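Sialidase B (Streptococcus pneumoniae serotype 4, PDB 4XHX) catalyses the hydrolytic release of terminal sialic acid residues from oligosaccharides, glycoproteins, glycolipids and colominic acid. Local coordinates at residues F287-I292 / L452-G457; Y205-T210 / Y613-I618; I495-A500 / T516-T521. The protein carries 1 engineered substitution. All coordinates share one frame; numbering follows the deposited sequence.

Contact 1. Residues F287-I292 / L452-G457; sequences FIDSSI and LCPGQG. With OPX ((1s,3R,4S)-1-[(cyclohexylamino)methyl]-3,4-dihydroxycyclopentanesulfonic acid), chain C; JKK (2-[(3-chlorobenzyl)amino]ethanesulfonic acid), chain B.
The carbonyl oxygen of Ile-292 is gripped from across the contact by the N-H of Gly-457, with Gly-457 N and Ile-292 O 2.7 Å apart, and a weaker C-H...O contact from Gln-456 CA joins it. Two more backbone bonds extend the pairing: Gly-455 N gives its proton to Ser-290 O at 3.0 Å, and Gly-455 O accepts from Ile-292 N at 3.1 Å. Ser-291 faces Gly-455 and Ile-292 faces Gln-456 in parallel register. At phi 127° and psi -117° Gly-455 has a backbone conformation open to glycine, a CB there being jammed against the carbonyl O of Pro-454.

Before this short parallel pairing the segments meet through side chains. Leu-452 CG lies anti to the backbone N (chi1 -170°), which swings methyl CD2 over the backbone of 289-291, 3.4 Å from Asp-289 O and 3.6 Å from Ser-291 CB. Pro-454 sets its CB against the CB of Asp-289. The hydroxyl of Ser-291 donates to a water, OG to water oxygen 3.0 Å.

Both ends reach bound molecules. Asp-289 OD2 comes within 3.3 Å of aromatic carbon CAG of JKK, while Ile-288 presents CG2 and CD1 to the same ring. At the other end the extended side chain of Gln-456 accepts through OE1 a hydrogen bond from the OPX hydroxyl OAC (2.9 Å), and its NE2 is tied to Leu-211 O. Strands 286-294 and 451-459 are the two middle strands of a mixed eight-stranded sheet; their parallel bridge joins two antiparallel halves of four strands each, an arrangement consistent with adjoining blades of the sialidase beta-propeller.

Contact 2. Residues Y205-T210 / Y613-I618; sequences YFRIPT and YAYSAI. With JKK (2-[(3-chlorobenzyl)amino]ethanesulfonic acid), chain B.
A bend at chi3 (62°) in the side chain of Arg-207 and the first torsion of Tyr-615, whose CG stands anti to the carbonyl carbon (chi1 -81°), bring guanidinium and phenol ring together. Their planes are almost perpendicular, 88° apart: the guanidinium points its NH2 edge onto one face of the ring. NH2 is 3.3 Å from Tyr-615 CE1, offset toward the rim, and Arg-207 CZ lies 4.7 Å from the ring centroid, which makes this a cation-pi contact. Both terminal nitrogens of Arg-207 also converge on one sulfonate oxygen of JKK, NH1 to OAC at 3.1 Å and NH2 to OAC at 3.0 Å. The fork is consistent with the substrate-binding role assigned to this arginine by similarity, and Tyr-615 is likewise the inferred nucleophile.

Ile-208 lies alongside the ring, pointing the same way, with CD1 3.6 Å from Tyr-615 CD2. Farther along, Pro-209 packs CB to CB against Ala-617 at 4.3 Å. A water spans the backbones by donating to Pro-209 O (2.9 Å) and to Ser-616 O (2.8 Å).

Glu-631 ties the two segments together: OE2 forms a salt bridge with Arg-207 NE and accepts from Ile-208 N, while OE1 accepts from Tyr-615 N. Tyr-615 OH lies against Glu-503, the predicted active-site glutamate, too closely to be taken at face value. Strand 205-213 is an outermost strand of its four-stranded sheet, next to 219-226, and packs against strand 286-294 through Ile-208 and Thr-210. On the other segment, 616-620 edges a three-stranded sheet whose neighbouring strand, 626-631, supplies Leu-629 to cover Pro-209.

Contact 3. Residues I495-A500 / T516-T521; sequences IPFKNA and TFFRTT. With JKK (2-[(3-chlorobenzyl)amino]ethanesulfonic acid), chain B.
The two backbones stay well separated, their nearest CA atoms being those of Ala-500 and Thr-520 at 6.0 Å; segment 495-500 is an irregular loop and 516-521 the end of a strand (516-518) followed by irregular chain. What joins them is therefore side-chain packing. The ring of Phe-497 is the central piece. Its CZ atom comes to 3.4 Å from Thr-520 CB, the two side chains crossing at a slant, and Thr-520 CG2 adds a methyl to the same end of the ring. Thr-521 slides past in the opposite direction, leaving OG1 3.6 Å from Phe-497 CD1.

Phe-518 has its CG between the backbone N and the carbonyl carbon (chi1 64°), a position that holds the ring beside the loop. Phe-497 CE2 meets Phe-518 CE2 at 4.0 Å, lying near the plane of the Phe-518 ring at its edge. Next to it Ile-495 CG2 touches Phe-518 CZ at 3.7 Å, these two side chains also running in opposite directions.

The loop carries the chain from strand 489-494, at the outer edge of the mixed eight-stranded sheet, to strand 504-510, the first of a four-stranded one, so the packing is that of a connection between successive blades of the sialidase propeller against the second strand, 513-518, of the blade it enters. Buried Ala-500 sets its CB 4.1 Å from CG2 of the exposed Thr-521. The hydroxyl of Thr-520 turns to Lys-524 O and Thr-522 OG1.

Immediately after Phe-518, Arg-519 leaves the cluster in an extended chain (chi1 179°), and both terminal nitrogens donate hydrogen bonds to one JKK sulfonate oxygen, NH1 and NH2 each 3.0 Å from OAA, consistent with its substrate-binding role inferred by similarity. Tyr-551 O accepts from its NE, and Glu-503 forms a salt bridge with NH1.

JKK touches all three contacts. Its sulfonate is held by Arg-207 of contact 2, Arg-519 of contact 3 and Arg-581, consistent with the arginine triad that binds the sialic acid carboxylate in sialidases, while contact 1 lines the aromatic end. Contacts 1 and 2 have centres about 11 Å apart and pack directly, Pro-454 CB lying 3.4 Å from Ile-208 CG2. Contact 3 is more remote, its centre about 20 Å from that of contact 2, yet Arg-519 NH1 comes within 2.9 Å of Tyr-615 OH. Contacts 1 and 3 do not touch; their nearest atoms are about 7 Å apart.

Contact 1. Residues F287-I292 / L452-G457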
loop_
_atom_site.group_PDB
_atom_site.type_symbol
_atom_site.label_atom_id
_atom_site.label_comp_id
_atom_site.label_asym_id
_atom_site.label_seq_id
_atom_site.Cartn_x
_atom_site.Cartn_y
_atom_site.Cartn_z
ATOM N N PHE A 287 -8.622 -1.687 11.215
ATOM C CA PHE A 287 -8.944 -2.717 10.226
ATOM C C PHE A 287 -7.694 -2.956 9.384
ATOM O O PHE A 287 -6.787 -2.128 9.361
ATOM C CB PHE A 287 -10.093 -2.264 9.322
ATOM C CG PHE A 287 -11.332 -1.895 10.069
ATOM C CD1 PHE A 287 -11.505 -0.604 10.551
ATOM C CD2 PHE A 287 -12.319 -2.841 10.305
ATOM C CE1 PHE A 287 -12.638 -0.259 11.240
ATOM C CE2 PHE A 287 -13.463 -2.506 10.996
ATOM C CZ PHE A 287 -13.623 -1.209 11.465
ATOM N N ILE A 288 -7.632 -4.089 8.700
ATOM C CA ILE A 288 -6.474 -4.385 7.870
ATOM C C ILE A 288 -6.835 -5.509 6.923
ATOM O O ILE A 288 -7.596 -6.401 7.286
ATOM C CB ILE A 288 -5.232 -4.741 8.750
ATOM C CG1 ILE A 288 -4.022 -5.126 7.900
ATOM C CG2 ILE A 288 -5.567 -5.833 9.748
ATOM C CD1 ILE A 288 -2.715 -5.254 8.721
ATOM N N ASP A 289 -6.321 -5.435 5.699
ATOM C CA ASP A 289 -6.547 -6.456 4.674
ATOM C C ASP A 289 -8.016 -6.584 4.261
ATOM O O ASP A 289 -8.798 -7.289 4.891
ATOM C CB ASP A 289 -5.995 -7.823 5.099
ATOM C CG ASP A 289 -4.471 -7.851 5.176
ATOM O OD1 ASP A 289 -3.811 -6.855 4.797
ATOM O OD2 ASP A 289 -3.932 -8.882 5.618
ATOM N N SER A 290 -8.378 -5.919 3.173
ATOM C CA SER A 290 -9.750 -5.972 2.690
ATOM C C SER A 290 -9.844 -6.794 1.410
ATOM O O SER A 290 -8.867 -6.934 0.676
ATOM C CB SER A 290 -10.296 -4.556 2.457
ATOM O OG SER A 290 -9.514 -3.883 1.496
ATOM N N SER A 291 -11.038 -7.312 1.146
ATOM C CA SER A 291 -11.316 -8.094 -0.053
ATOM C C SER A 291 -12.744 -7.796 -0.537
ATOM O O SER A 291 -13.642 -7.558 0.276
ATOM C CB SER A 291 -11.167 -9.574 0.262
ATOM O OG SER A 291 -11.193 -10.338 -0.920
ATOM N N ILE A 292 -12.957 -7.829 -1.852
ATOM C CA ILE A 292 -14.242 -7.443 -2.447
ATOM C C ILE A 292 -14.817 -8.547 -3.341
ATOM O O ILE A 292 -14.079 -9.278 -3.998
ATOM C CB ILE A 292 -14.097 -6.176 -3.330
ATOM C CG1 ILE A 292 -13.616 -4.981 -2.513
ATOM C CG2 ILE A 292 -15.434 -5.807 -4.026
ATOM C CD1 ILE A 292 -13.424 -3.753 -3.359
ATOM N N LEU A 452 -8.003 -12.781 6.595
ATOM C CA LEU A 452 -8.557 -12.585 5.256
ATOM C C LEU A 452 -7.452 -12.458 4.211
ATOM O O LEU A 452 -6.426 -11.825 4.447
ATOM C CB LEU A 452 -9.463 -11.351 5.215
ATOM C CG LEU A 452 -10.292 -11.155 3.945
ATOM C CD1 LEU A 452 -11.357 -12.214 3.802
ATOM C CD2 LEU A 452 -10.904 -9.774 3.897
ATOM N N CYS A 453 -7.652 -13.079 3.056
ATOM C CA CYS A 453 -6.744 -12.867 1.937
ATOM C C CYS A 453 -7.172 -11.613 1.212
ATOM O O CYS A 453 -8.272 -11.555 0.668
ATOM C CB CYS A 453 -6.766 -14.059 0.984
ATOM S SG CYS A 453 -6.289 -15.630 1.770
ATOM N N PRO A 454 -6.306 -10.591 1.210
ATOM C CA PRO A 454 -6.684 -9.325 0.581
ATOM C C PRO A 454 -6.778 -9.443 -0.930
ATOM O O PRO A 454 -6.070 -10.250 -1.530
ATOM C CB PRO A 454 -5.539 -8.392 0.964
ATOM C CG PRO A 454 -4.377 -9.297 1.231
ATOM C CD PRO A 454 -5.001 -10.498 1.890
ATOM N N GLY A 455 -7.656 -8.639 -1.527
ATOM C CA GLY A 455 -7.818 -8.604 -2.970
ATOM C C GLY A 455 -9.265 -8.795 -3.395
ATOM O O GLY A 455 -10.146 -7.992 -3.058
ATOM N N GLN A 456 -9.509 -9.878 -4.119
ATOM C CA GLN A 456 -10.859 -10.202 -4.581
ATOM C C GLN A 456 -11.379 -11.500 -3.990
ATOM O O GLN A 456 -10.628 -12.473 -3.818
ATOM C CB GLN A 456 -10.896 -10.341 -6.098
ATOM C CG GLN A 456 -10.233 -9.222 -6.883
ATOM C CD GLN A 456 -10.424 -9.427 -8.387
ATOM O OE1 GLN A 456 -10.679 -10.549 -8.847
ATOM N NE2 GLN A 456 -10.301 -8.352 -9.155
ATOM N N GLY A 457 -12.672 -11.523 -3.677
ATOM C CA GLY A 457 -13.354 -12.784 -3.454
ATOM C C GLY A 457 -13.740 -13.304 -4.831
ATOM O O GLY A 457 -13.448 -12.657 -5.851
HETATM C CAF OPX C . -15.159 -7.707 -18.765
HETATM C CAG OPX C . -16.396 -8.525 -18.602
HETATM C CAH OPX C . -14.684 -7.174 -17.448
HETATM C CAI OPX C . -16.275 -9.585 -17.539
HETATM C CAJ OPX C . -14.586 -8.242 -16.372
HETATM C CAK OPX C . -15.462 -9.551 -13.850
HETATM C CAL OPX C . -13.614 -10.848 -12.806
HETATM C CAM OPX C . -15.105 -9.736 -11.329
HETATM C CAO OPX C . -13.027 -10.675 -11.453
HETATM C CAP OPX C . -13.670 -9.500 -10.934
HETATM C CAQ OPX C . -15.837 -9.014 -16.211
HETATM C CAR OPX C . -15.027 -10.448 -12.662
HETATM N NAN OPX C . -15.642 -10.117 -15.226
HETATM O OAA OPX C . -15.828 -12.640 -13.950
HETATM O OAB OPX C . -15.463 -12.801 -11.613
HETATM O OAC OPX C . -11.660 -10.473 -11.533
HETATM O OAD OPX C . -13.176 -8.370 -11.574
HETATM O OAE OPX C . -17.352 -11.670 -12.389
HETATM S SAS OPX C . -15.957 -11.953 -12.645
HETATM C CAE JKK B . -3.584 -9.173 9.442
HETATM C CAF JKK B . -3.140 -8.448 10.598
HETATM C CAG JKK B . -2.629 -9.626 8.507
HETATM C CAH JKK B . -0.825 -8.642 9.883
HETATM C CAI JKK B . 1.431 -9.089 6.132
HETATM C CAJ JKK B . 2.050 -7.936 5.376
HETATM C CAK JKK B . -0.215 -9.837 7.724
HETATM C CAM JKK B . -1.779 -8.187 10.811
HETATM C CAN JKK B . -1.260 -9.377 8.728
HETATM N NAL JKK B . 0.308 -8.729 6.951
HETATM O OAA JKK B . 4.062 -9.378 4.232
HETATM O OAB JKK B . 4.582 -7.984 6.174
HETATM O OAC JKK B . 4.187 -6.944 4.056
HETATM S SAO JKK B . 3.807 -8.053 4.931
HETATM CL CL JKK B . -1.253 -7.306 12.221
HETATM O O HOH W 1 -10.271 -12.872 0.459
#

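Contact 2. Residues Y205-T210 / Y613-I618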
loop_
_atom_site.group_PDB
_atom_site.type_symbol
_atom_site.label_atom_id
_atom_site.label_comp_id
_atom_site.label_asym_id
_atom_site.label_seq_id
_atom_site.Cartn_x
_atom_site.Cartn_y
_atom_site.Cartn_z
ATOM N N TYR A 205 -0.479 7.484 4.387
ATOM C CA TYR A 205 0.053 6.212 3.870
ATOM C C TYR A 205 -1.048 5.244 3.449
ATOM O O TYR A 205 -2.156 5.292 3.975
ATOM C CB TYR A 205 0.951 5.560 4.924
ATOM C CG TYR A 205 1.923 6.561 5.483
ATOM C CD1 TYR A 205 3.031 6.948 4.749
ATOM C CD2 TYR A 205 1.682 7.194 6.702
ATOM C CE1 TYR A 205 3.915 7.903 5.228
ATOM C CE2 TYR A 205 2.559 8.152 7.198
ATOM C CZ TYR A 205 3.679 8.497 6.460
ATOM O OH TYR A 205 4.560 9.449 6.939
ATOM N N PHE A 206 -0.737 4.375 2.491
ATOM C CA PHE A 206 -1.681 3.371 2.027
ATOM C C PHE A 206 -0.953 2.069 1.720
ATOM O O PHE A 206 0.209 2.069 1.276
ATOM C CB PHE A 206 -2.432 3.855 0.773
ATOM C CG PHE A 206 -3.165 5.148 0.974
ATOM C CD1 PHE A 206 -4.466 5.153 1.455
ATOM C CD2 PHE A 206 -2.544 6.356 0.701
ATOM C CE1 PHE A 206 -5.147 6.346 1.658
ATOM C CE2 PHE A 206 -3.209 7.563 0.908
ATOM C CZ PHE A 206 -4.518 7.555 1.377
ATOM N N ARG A 207 -1.634 0.959 1.975
ATOM C CA ARG A 207 -1.135 -0.354 1.585
ATOM C C ARG A 207 -2.311 -1.262 1.257
ATOM O O ARG A 207 -3.460 -0.922 1.540
ATOM C CB ARG A 207 -0.309 -0.985 2.712
ATOM C CG ARG A 207 1.143 -0.545 2.759
ATOM C CD ARG A 207 2.008 -1.648 3.403
ATOM N NE ARG A 207 1.978 -2.900 2.639
ATOM C CZ ARG A 207 2.535 -4.036 3.063
ATOM N NH1 ARG A 207 3.155 -4.068 4.241
ATOM N NH2 ARG A 207 2.476 -5.139 2.320
ATOM N N ILE A 208 -2.004 -2.429 0.701
ATOM C CA ILE A 208 -2.995 -3.476 0.477
ATOM C C ILE A 208 -4.121 -3.051 -0.503
ATOM O O ILE A 208 -5.291 -3.070 -0.149
ATOM C CB ILE A 208 -3.600 -3.980 1.837
ATOM C CG1 ILE A 208 -2.554 -3.987 2.986
ATOM C CG2 ILE A 208 -4.207 -5.347 1.676
ATOM C CD1 ILE A 208 -1.314 -4.857 2.755
ATOM N N PRO A 209 -3.759 -2.662 -1.746
ATOM C CA PRO A 209 -4.775 -2.284 -2.735
ATOM C C PRO A 209 -5.615 -3.472 -3.184
ATOM O O PRO A 209 -5.106 -4.605 -3.225
ATOM C CB PRO A 209 -3.933 -1.818 -3.926
ATOM C CG PRO A 209 -2.643 -2.594 -3.799
ATOM C CD PRO A 209 -2.396 -2.569 -2.308
ATOM N N THR A 210 -6.882 -3.208 -3.514
ATOM C CA THR A 210 -7.745 -4.163 -4.215
ATOM C C THR A 210 -8.389 -3.508 -5.438
ATOM O O THR A 210 -8.484 -2.270 -5.517
ATOM C CB THR A 210 -8.852 -4.694 -3.307
ATOM O OG1 THR A 210 -9.875 -3.690 -3.148
ATOM C CG2 THR A 210 -8.260 -5.092 -1.935
ATOM N N TYR A 613 8.186 -3.393 -6.179
ATOM C CA TYR A 613 6.864 -3.881 -6.513
ATOM C C TYR A 613 6.492 -4.881 -5.456
ATOM O O TYR A 613 7.215 -5.856 -5.243
ATOM C CB TYR A 613 6.891 -4.565 -7.880
ATOM C CG TYR A 613 5.530 -4.835 -8.480
ATOM C CD1 TYR A 613 4.915 -3.886 -9.291
ATOM C CD2 TYR A 613 4.878 -6.054 -8.276
ATOM C CE1 TYR A 613 3.667 -4.124 -9.872
ATOM C CE2 TYR A 613 3.630 -6.311 -8.855
ATOM C CZ TYR A 613 3.030 -5.329 -9.658
ATOM O OH TYR A 613 1.804 -5.542 -10.249
ATOM N N ALA A 614 5.378 -4.639 -4.777
ATOM C CA ALA A 614 4.971 -5.524 -3.697
ATOM C C ALA A 614 3.527 -6.018 -3.874
ATOM O O ALA A 614 3.207 -6.664 -4.887
ATOM C CB ALA A 614 5.204 -4.863 -2.338
ATOM N N TYR A 615 2.654 -5.729 -2.914
ATOM C CA TYR A 615 1.260 -6.169 -3.027
ATOM C C TYR A 615 0.629 -5.518 -4.245
ATOM O O TYR A 615 0.980 -4.390 -4.593
ATOM C CB TYR A 615 0.461 -5.800 -1.793
ATOM C CG TYR A 615 0.624 -6.741 -0.620
ATOM C CD1 TYR A 615 1.881 -7.194 -0.235
ATOM C CD2 TYR A 615 -0.471 -7.144 0.127
ATOM C CE1 TYR A 615 2.045 -8.031 0.859
ATOM C CE2 TYR A 615 -0.322 -7.992 1.226
ATOM C CZ TYR A 615 0.946 -8.431 1.587
ATOM O OH TYR A 615 1.131 -9.274 2.670
ATOM N N SER A 616 -0.308 -6.214 -4.889
ATOM C CA SER A 616 -0.875 -5.698 -6.127
ATOM C C SER A 616 -2.334 -6.098 -6.289
ATOM O O SER A 616 -2.782 -7.086 -5.712
ATOM C CB SER A 616 -0.063 -6.195 -7.323
ATOM O OG SER A 616 -0.151 -7.608 -7.424
ATOM N N ALA A 617 -3.064 -5.309 -7.067
ATOM C CA ALA A 617 -4.431 -5.640 -7.452
ATOM C C ALA A 617 -4.537 -5.589 -8.962
ATOM O O ALA A 617 -4.012 -4.675 -9.601
ATOM C CB ALA A 617 -5.414 -4.659 -6.824
ATOM N N ILE A 618 -5.212 -6.565 -9.552
ATOM C CA ILE A 618 -5.456 -6.502 -10.986
ATOM C C ILE A 618 -6.897 -6.827 -11.304
ATOM O O ILE A 618 -7.515 -7.681 -10.670
ATOM C CB ILE A 618 -4.541 -7.440 -11.806
ATOM C CG1 ILE A 618 -4.644 -8.879 -11.292
ATOM C CG2 ILE A 618 -3.093 -6.971 -11.739
ATOM C CD1 ILE A 618 -3.909 -9.843 -12.147
HETATM C CAE JKK B . -3.584 -9.173 9.442
HETATM C CAF JKK B . -3.140 -8.448 10.598
HETATM C CAG JKK B . -2.629 -9.626 8.507
HETATM C CAH JKK B . -0.825 -8.642 9.883
HETATM C CAI JKK B . 1.431 -9.089 6.132
HETATM C CAJ JKK B . 2.050 -7.936 5.376
HETATM C CAK JKK B . -0.215 -9.837 7.724
HETATM C CAM JKK B . -1.779 -8.187 10.811
HETATM C CAN JKK B . -1.260 -9.377 8.728
HETATM N NAL JKK B . 0.308 -8.729 6.951
HETATM O OAA JKK B . 4.062 -9.378 4.232
HETATM O OAB JKK B . 4.582 -7.984 6.174
HETATM O OAC JKK B . 4.187 -6.944 4.056
HETATM S SAO JKK B . 3.807 -8.053 4.931
HETATM CL CL JKK B . -1.253 -7.306 12.221
HETATM O O HOH W 2 -5.220 -7.265 -4.414
#

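Contact 3. Residues I495-A500 / T516-T521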
loop_
_atom_site.group_PDB
_atom_site.type_symbol
_atom_site.label_atom_id
_atom_site.label_comp_id
_atom_site.label_asym_id
_atom_site.label_seq_id
_atom_site.Cartn_x
_atom_site.Cartn_y
_atom_site.Cartn_z
ATOM N N ILE A 495 -2.343 -27.105 3.790
ATOM C CA ILE A 495 -1.200 -26.774 2.974
ATOM C C ILE A 495 0.062 -27.214 3.727
ATOM O O ILE A 495 0.035 -27.328 4.951
ATOM C CB ILE A 495 -1.192 -25.260 2.642
ATOM C CG1 ILE A 495 -1.220 -24.425 3.915
ATOM C CG2 ILE A 495 -2.402 -24.889 1.784
ATOM C CD1 ILE A 495 -1.097 -22.936 3.642
ATOM N N PRO A 496 1.162 -27.490 2.999
ATOM C CA PRO A 496 2.386 -28.011 3.634
ATOM C C PRO A 496 3.186 -26.949 4.385
ATOM O O PRO A 496 4.407 -26.925 4.269
ATOM C CB PRO A 496 3.224 -28.514 2.442
ATOM C CG PRO A 496 2.296 -28.531 1.257
ATOM C CD PRO A 496 1.277 -27.464 1.532
ATOM N N PHE A 497 2.513 -26.083 5.132
ATOM C CA PHE A 497 3.191 -24.988 5.817
ATOM C C PHE A 497 2.599 -24.770 7.194
ATOM O O PHE A 497 1.383 -24.746 7.352
ATOM C CB PHE A 497 3.055 -23.679 5.026
ATOM C CG PHE A 497 3.469 -23.794 3.593
ATOM C CD1 PHE A 497 4.807 -23.746 3.242
ATOM C CD2 PHE A 497 2.522 -23.961 2.599
ATOM C CE1 PHE A 497 5.187 -23.870 1.932
ATOM C CE2 PHE A 497 2.899 -24.087 1.287
ATOM C CZ PHE A 497 4.238 -24.044 0.952
ATOM N N LYS A 498 3.462 -24.607 8.189
ATOM C CA LYS A 498 3.037 -24.057 9.464
ATOM C C LYS A 498 3.355 -22.556 9.453
ATOM O O LYS A 498 4.419 -22.131 8.983
ATOM C CB LYS A 498 3.741 -24.765 10.626
ATOM C CG LYS A 498 3.291 -24.313 12.019
ATOM C CD LYS A 498 4.104 -24.988 13.136
ATOM C CE LYS A 498 3.671 -24.503 14.524
ATOM N NZ LYS A 498 4.341 -25.234 15.646
ATOM N N ASN A 499 2.408 -21.761 9.941
ATOM C CA ASN A 499 2.587 -20.317 10.099
ATOM C C ASN A 499 3.034 -19.547 8.852
ATOM O O ASN A 499 3.760 -18.552 8.949
ATOM C CB ASN A 499 3.518 -20.017 11.280
ATOM C CG ASN A 499 2.844 -20.245 12.620
ATOM O OD1 ASN A 499 3.220 -21.142 13.377
ATOM N ND2 ASN A 499 1.839 -19.429 12.918
ATOM N N ALA A 500 2.601 -20.000 7.682
ATOM C CA ALA A 500 2.804 -19.217 6.480
ATOM C C ALA A 500 1.795 -18.068 6.446
ATOM O O ALA A 500 0.725 -18.135 7.052
ATOM C CB ALA A 500 2.677 -20.083 5.235
ATOM N N THR A 516 -6.549 -21.678 -7.218
ATOM C CA THR A 516 -6.138 -20.727 -6.207
ATOM C C THR A 516 -4.619 -20.619 -6.242
ATOM O O THR A 516 -3.932 -21.636 -6.148
ATOM C CB THR A 516 -6.531 -21.241 -4.813
ATOM O OG1 THR A 516 -7.956 -21.388 -4.740
ATOM C CG2 THR A 516 -6.056 -20.281 -3.741
ATOM N N PHE A 517 -4.100 -19.399 -6.367
ATOM C CA PHE A 517 -2.655 -19.163 -6.299
ATOM C C PHE A 517 -2.322 -18.541 -4.956
ATOM O O PHE A 517 -3.040 -17.657 -4.483
ATOM C CB PHE A 517 -2.178 -18.271 -7.451
ATOM C CG PHE A 517 -2.514 -18.816 -8.814
ATOM C CD1 PHE A 517 -1.681 -19.744 -9.430
ATOM C CD2 PHE A 517 -3.677 -18.423 -9.464
ATOM C CE1 PHE A 517 -2.008 -20.272 -10.679
ATOM C CE2 PHE A 517 -4.008 -18.940 -10.717
ATOM C CZ PHE A 517 -3.174 -19.857 -11.329
ATOM N N PHE A 518 -1.250 -19.005 -4.317
ATOM C CA PHE A 518 -0.943 -18.465 -2.999
ATOM C C PHE A 518 0.525 -18.319 -2.640
ATOM O O PHE A 518 1.394 -19.048 -3.139
ATOM C CB PHE A 518 -1.738 -19.163 -1.869
ATOM C CG PHE A 518 -1.435 -20.634 -1.685
ATOM C CD1 PHE A 518 -2.099 -21.598 -2.439
ATOM C CD2 PHE A 518 -0.545 -21.055 -0.702
ATOM C CE1 PHE A 518 -1.846 -22.955 -2.253
ATOM C CE2 PHE A 518 -0.285 -22.416 -0.500
ATOM C CZ PHE A 518 -0.935 -23.368 -1.270
ATOM N N ARG A 519 0.753 -17.346 -1.764
ATOM C CA ARG A 519 2.043 -17.040 -1.159
ATOM C C ARG A 519 2.470 -18.157 -0.227
ATOM O O ARG A 519 1.647 -18.712 0.499
ATOM C CB ARG A 519 1.896 -15.744 -0.354
ATOM C CG ARG A 519 3.148 -15.268 0.371
ATOM C CD ARG A 519 2.829 -13.984 1.113
ATOM N NE ARG A 519 3.854 -13.612 2.079
ATOM C CZ ARG A 519 3.889 -12.424 2.680
ATOM N NH1 ARG A 519 2.951 -11.516 2.414
ATOM N NH2 ARG A 519 4.854 -12.148 3.543
ATOM N N THR A 520 3.754 -18.491 -0.248
ATOM C CA THR A 520 4.280 -19.536 0.630
ATOM C C THR A 520 5.567 -19.076 1.312
ATOM O O THR A 520 5.908 -17.893 1.293
ATOM C CB THR A 520 4.624 -20.810 -0.160
ATOM O OG1 THR A 520 5.780 -20.571 -0.974
ATOM C CG2 THR A 520 3.443 -21.259 -1.043
ATOM N N THR A 521 6.305 -20.021 1.878
ATOM C CA THR A 521 7.616 -19.691 2.426
ATOM C C THR A 521 8.752 -20.400 1.683
ATOM O O THR A 521 9.855 -20.523 2.201
ATOM C CB THR A 521 7.678 -20.023 3.909
ATOM O OG1 THR A 521 7.379 -21.408 4.087
ATOM C CG2 THR A 521 6.648 -19.189 4.680
HETATM C CAE JKK B . -3.584 -9.173 9.442
HETATM C CAF JKK B . -3.140 -8.448 10.598
HETATM C CAG JKK B . -2.629 -9.626 8.507
HETATM C CAH JKK B . -0.825 -8.642 9.883
HETATM C CAI JKK B . 1.431 -9.089 6.132
HETATM C CAJ JKK B . 2.050 -7.936 5.376
HETATM C CAK JKK B . -0.215 -9.837 7.724
HETATM C CAM JKK B . -1.779 -8.187 10.811
HETATM C CAN JKK B . -1.260 -9.377 8.728
HETATM N NAL JKK B . 0.308 -8.729 6.951
HETATM O OAA JKK B . 4.062 -9.378 4.232
HETATM O OAB JKK B . 4.582 -7.984 6.174
HETATM O OAC JKK B . 4.187 -6.944 4.056
HETATM S SAO JKK B . 3.807 -8.053 4.931
HETATM CL CL JKK B . -1.253 -7.306 12.221
#